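Local coordinates for protein predicted ATPase of the ABC class (Vibrio vulnificus, PDB 5D6A) that binds the ATP analogue AMP-PNP and, as a predicted ATPase of the ABC class, probably hydrolyses ATP, at residues Asp507-Gln518 with Asn544-Pro554. Sequence-based numbering, arbitrary orientation.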
loop_
_atom_site.group_PDB
_atom_site.type_symbol
_atom_site.label_atom_id
_atom_site.label_comp_id
_atom_site.label_asym_id
_atom_site.label_seq_id
_atom_site.Cartn_x
_atom_site.Cartn_y
_atom_site.Cartn_z
ATOM N N ASP A 507 -3.266 15.115 5.972
ATOM C CA ASP A 507 -4.011 16.144 6.702
ATOM C C ASP A 507 -5.497 15.868 6.627
ATOM O O ASP A 507 -6.199 15.995 7.621
ATOM C CB ASP A 507 -3.732 17.545 6.147
ATOM C CG ASP A 507 -2.304 18.005 6.391
ATOM O OD1 ASP A 507 -1.479 17.206 6.883
ATOM O OD2 ASP A 507 -2.008 19.179 6.086
ATOM N N GLU A 508 -5.984 15.501 5.445
ATOM C CA GLU A 508 -7.409 15.190 5.318
ATOM C C GLU A 508 -7.753 13.865 6.009
ATOM O O GLU A 508 -8.881 13.677 6.448
ATOM C CB GLU A 508 -7.933 15.292 3.861
ATOM C CG GLU A 508 -7.113 14.616 2.774
ATOM C CD GLU A 508 -7.628 14.910 1.367
ATOM O OE1 GLU A 508 -8.808 15.285 1.208
ATOM O OE2 GLU A 508 -6.846 14.752 0.407
ATOM N N VAL A 509 -6.772 12.973 6.141
ATOM C CA VAL A 509 -6.988 11.707 6.852
ATOM C C VAL A 509 -7.156 12.030 8.342
ATOM O O VAL A 509 -8.009 11.448 9.021
ATOM C CB VAL A 509 -5.839 10.699 6.638
ATOM C CG1 VAL A 509 -6.075 9.433 7.450
ATOM C CG2 VAL A 509 -5.704 10.352 5.166
ATOM N N ASN A 510 -6.342 12.956 8.848
ATOM C CA ASN A 510 -6.466 13.388 10.238
ATOM C C ASN A 510 -7.822 14.038 10.436
ATOM O O ASN A 510 -8.503 13.780 11.426
ATOM C CB ASN A 510 -5.357 14.369 10.628
ATOM C CG ASN A 510 -4.027 13.685 10.875
ATOM O OD1 ASN A 510 -3.971 12.587 11.434
ATOM N ND2 ASN A 510 -2.940 14.350 10.495
ATOM N N ALA A 511 -8.215 14.869 9.476
ATOM C CA ALA A 511 -9.503 15.544 9.541
ATOM C C ALA A 511 -10.635 14.526 9.563
ATOM O O ALA A 511 -11.628 14.724 10.253
ATOM C CB ALA A 511 -9.667 16.502 8.371
ATOM N N ILE A 512 -10.479 13.436 8.809
ATOM C CA ILE A 512 -11.490 12.378 8.780
ATOM C C ILE A 512 -11.652 11.807 10.188
ATOM O O ILE A 512 -12.771 11.597 10.660
ATOM C CB ILE A 512 -11.129 11.260 7.771
ATOM C CG1 ILE A 512 -11.303 11.770 6.333
ATOM C CG2 ILE A 512 -12.027 10.043 7.965
ATOM C CD1 ILE A 512 -10.791 10.827 5.264
ATOM N N GLY A 513 -10.531 11.577 10.864
ATOM C CA GLY A 513 -10.560 11.050 12.221
ATOM C C GLY A 513 -11.220 12.012 13.191
ATOM O O GLY A 513 -11.935 11.589 14.106
ATOM N N TRP A 514 -10.994 13.312 13.002
ATOM C CA TRP A 514 -11.599 14.301 13.895
ATOM C C TRP A 514 -13.084 14.551 13.599
ATOM O O TRP A 514 -13.792 15.126 14.423
ATOM C CB TRP A 514 -10.767 15.582 13.955
ATOM C CG TRP A 514 -9.492 15.333 14.697
ATOM C CD1 TRP A 514 -8.245 15.170 14.167
ATOM C CD2 TRP A 514 -9.355 15.135 16.109
ATOM N NE1 TRP A 514 -7.335 14.917 15.162
ATOM C CE2 TRP A 514 -7.989 14.891 16.366
ATOM C CE3 TRP A 514 -10.252 15.158 17.186
ATOM C CZ2 TRP A 514 -7.495 14.673 17.656
ATOM C CZ3 TRP A 514 -9.762 14.942 18.468
ATOM C CH2 TRP A 514 -8.395 14.700 18.691
ATOM N N VAL A 515 -13.552 14.104 12.434
ATOM C CA VAL A 515 -14.973 14.191 12.110
ATOM C C VAL A 515 -15.648 13.058 12.866
ATOM O O VAL A 515 -16.708 13.239 13.457
ATOM C CB VAL A 515 -15.246 14.064 10.601
ATOM C CG1 VAL A 515 -16.729 13.849 10.334
ATOM C CG2 VAL A 515 -14.738 15.297 9.868
ATOM N N TRP A 516 -15.011 11.890 12.843
ATOM C CA TRP A 516 -15.491 10.710 13.568
ATOM C C TRP A 516 -15.637 11.067 15.042
ATOM O O TRP A 516 -16.637 10.733 15.676
ATOM C CB TRP A 516 -14.480 9.570 13.417
ATOM C CG TRP A 516 -14.412 8.957 12.039
ATOM C CD1 TRP A 516 -14.897 9.479 10.872
ATOM C CD2 TRP A 516 -13.696 7.777 11.677
ATOM N NE1 TRP A 516 -14.596 8.651 9.820
ATOM C CE2 TRP A 516 -13.847 7.605 10.284
ATOM C CE3 TRP A 516 -12.963 6.830 12.398
ATOM C CZ2 TRP A 516 -13.295 6.526 9.600
ATOM C CZ3 TRP A 516 -12.413 5.758 11.718
ATOM C CH2 TRP A 516 -12.582 5.614 10.330
ATOM N N TYR A 517 -14.632 11.762 15.570
ATOM C CA TYR A 517 -14.623 12.197 16.965
ATOM C C TYR A 517 -15.874 13.005 17.291
ATOM O O TYR A 517 -16.412 12.900 18.390
ATOM C CB TYR A 517 -13.360 13.022 17.259
ATOM C CG TYR A 517 -13.248 13.512 18.691
ATOM C CD1 TYR A 517 -12.736 12.690 19.692
ATOM C CD2 TYR A 517 -13.643 14.802 19.042
ATOM C CE1 TYR A 517 -12.629 13.132 21.000
ATOM C CE2 TYR A 517 -13.540 15.255 20.348
ATOM C CZ TYR A 517 -13.034 14.417 21.326
ATOM O OH TYR A 517 -12.934 14.861 22.625
ATOM N N GLN A 518 -16.333 13.804 16.332
ATOM C CA GLN A 518 -17.531 14.625 16.526
ATOM C C GLN A 518 -18.801 13.790 16.431
ATOM O O GLN A 518 -19.761 14.036 17.162
ATOM C CB GLN A 518 -17.576 15.782 15.526
ATOM C CG GLN A 518 -16.462 16.796 15.727
ATOM C CD GLN A 518 -16.547 17.963 14.769
ATOM O OE1 GLN A 518 -17.565 18.170 14.107
ATOM N NE2 GLN A 518 -15.476 18.743 14.698
ATOM N N ASN A 544 -14.802 23.100 15.458
ATOM C CA ASN A 544 -15.058 22.017 16.420
ATOM C C ASN A 544 -13.977 20.927 16.481
ATOM O O ASN A 544 -14.153 19.909 17.155
ATOM C CB ASN A 544 -16.444 21.397 16.178
ATOM C CG ASN A 544 -17.581 22.319 16.597
ATOM O OD1 ASN A 544 -17.357 23.391 17.158
ATOM N ND2 ASN A 544 -18.809 21.894 16.338
HETATM N N MSE A 545 -12.861 21.146 15.791
HETATM C CA MSE A 545 -11.747 20.203 15.805
HETATM C C MSE A 545 -10.656 20.796 16.643
HETATM O O MSE A 545 -10.627 22.011 16.845
HETATM C CB MSE A 545 -11.188 20.017 14.403
HETATM C CG MSE A 545 -12.227 19.435 13.459
HETATM SE SE MSE A 545 -11.376 18.983 11.741
HETATM C CE MSE A 545 -12.909 18.007 10.989
ATOM N N PRO A 546 -9.738 19.955 17.159
ATOM C CA PRO A 546 -8.632 20.526 17.925
ATOM C C PRO A 546 -7.893 21.542 17.067
ATOM O O PRO A 546 -7.893 21.429 15.841
ATOM C CB PRO A 546 -7.738 19.321 18.222
ATOM C CG PRO A 546 -8.633 18.141 18.131
ATOM C CD PRO A 546 -9.680 18.482 17.112
ATOM N N GLN A 547 -7.259 22.518 17.700
ATOM C CA GLN A 547 -6.562 23.563 16.958
ATOM C C GLN A 547 -5.211 23.105 16.389
ATOM O O GLN A 547 -4.170 23.681 16.703
ATOM C CB GLN A 547 -6.424 24.812 17.837
ATOM C CG GLN A 547 -7.780 25.413 18.195
ATOM C CD GLN A 547 -7.695 26.597 19.139
ATOM O OE1 GLN A 547 -6.730 26.746 19.887
ATOM N NE2 GLN A 547 -8.726 27.438 19.123
ATOM N N HIS A 548 -5.244 22.070 15.546
ATOM C CA HIS A 548 -4.025 21.561 14.913
ATOM C C HIS A 548 -3.793 22.279 13.588
ATOM O O HIS A 548 -4.738 22.762 12.957
ATOM C CB HIS A 548 -4.093 20.051 14.642
ATOM C CG HIS A 548 -4.302 19.211 15.863
ATOM N ND1 HIS A 548 -3.612 19.416 17.039
ATOM C CD2 HIS A 548 -5.052 18.100 16.060
ATOM C CE1 HIS A 548 -3.976 18.507 17.927
ATOM N NE2 HIS A 548 -4.845 17.692 17.355
ATOM N N GLY A 549 -2.534 22.326 13.161
ATOM C CA GLY A 549 -2.167 22.972 11.903
ATOM C C GLY A 549 -2.060 22.010 10.730
ATOM O O GLY A 549 -1.823 22.434 9.598
ATOM N N ASP A 550 -2.238 20.717 10.998
ATOM C CA ASP A 550 -2.146 19.692 9.954
ATOM C C ASP A 550 -3.494 19.008 9.696
ATOM O O ASP A 550 -3.631 17.787 9.829
ATOM C CB ASP A 550 -1.040 18.671 10.287
ATOM C CG ASP A 550 -1.150 18.106 11.699
ATOM O OD1 ASP A 550 -1.960 18.620 12.498
ATOM O OD2 ASP A 550 -0.405 17.151 12.017
ATOM N N LEU A 551 -4.477 19.823 9.319
ATOM C CA LEU A 551 -5.823 19.359 8.993
ATOM C C LEU A 551 -6.302 20.027 7.698
ATOM O O LEU A 551 -6.054 21.216 7.474
ATOM C CB LEU A 551 -6.794 19.695 10.125
ATOM C CG LEU A 551 -6.562 19.049 11.494
ATOM C CD1 LEU A 551 -7.494 19.662 12.527
ATOM C CD2 LEU A 551 -6.750 17.540 11.427
ATOM N N ALA A 552 -6.981 19.250 6.853
ATOM C CA ALA A 552 -7.521 19.741 5.581
ATOM C C ALA A 552 -8.941 19.215 5.408
ATOM O O ALA A 552 -9.196 18.036 5.664
ATOM C CB ALA A 552 -6.646 19.285 4.429
ATOM N N LYS A 553 -9.864 20.077 4.973
ATOM C CA LYS A 553 -11.257 19.661 4.805
ATOM C C LYS A 553 -11.376 18.458 3.882
ATOM O O LYS A 553 -10.983 18.529 2.716
ATOM C CB LYS A 553 -12.145 20.789 4.264
ATOM C CG LYS A 553 -13.579 20.318 4.010
ATOM C CD LYS A 553 -14.495 21.375 3.413
ATOM C CE LYS A 553 -14.781 22.492 4.394
ATOM N NZ LYS A 553 -15.834 23.421 3.897
ATOM N N PRO A 554 -11.923 17.347 4.402
ATOM C CA PRO A 554 -12.117 16.157 3.600
ATOM C C PRO A 554 -13.506 16.148 2.982
ATOM O O PRO A 554 -14.394 16.851 3.463
ATOM C CB PRO A 554 -12.017 15.044 4.633
ATOM C CG PRO A 554 -12.620 15.645 5.859
ATOM C CD PRO A 554 -12.340 17.126 5.799
#
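Pro-546 sets its CG-CD edge on one face of the indole of Trp-514: its CG sits 3.3 Å from the centroid of the six-membered ring, 8° off the normal, a CH-pi contact that suits the weakly polarised C-H groups of a rigid proline. His-548 adds an offset edge-to-face pair, its edge turned toward the tryptophan face, with centroids 5.6 Å apart and ring planes at 61°. At the next residue of the helix, Met-545, a selenomethionine, crosses Val-515 obliquely. Its chain is extended beyond CG, long enough to carry the methyl CE to 3.5 Å from Val-515 CG2. Small Ala-511 lets the loop come close, and its CB meets Pro-554 CD at 3.8 Å, while CB of the same proline rests on Ile-512 CG1. Leu-551 reaches back with CD2 to 3.6 Å from Asn-510 CB.

Segment 544-554, part of the loop between helices 529-536 and 556-564, thus wraps one side of helix 506-519 within the MRB1590 C-terminal family region. Another side of that helix packs through Val-509, Ile-512 and Trp-516 on strand 487-490.

Where the loop passes the first turn, backbone meets backbone: Ala-552 N gives a weak hydrogen bond to Asp-507 O (3.4 Å), an acceptor also used by Ala-511 N, and Glu-508 CA-H points at Ala-552 O (3.4 Å). The carboxylate planes of Asp-507 and Asp-550 are turned 73° from each other. Each is engaged beyond the contact, Asp-507 with Ser-119 and Asp-550 in salt bridges with Arg-72 and Arg-143, cations that would offset the nearness of two acids.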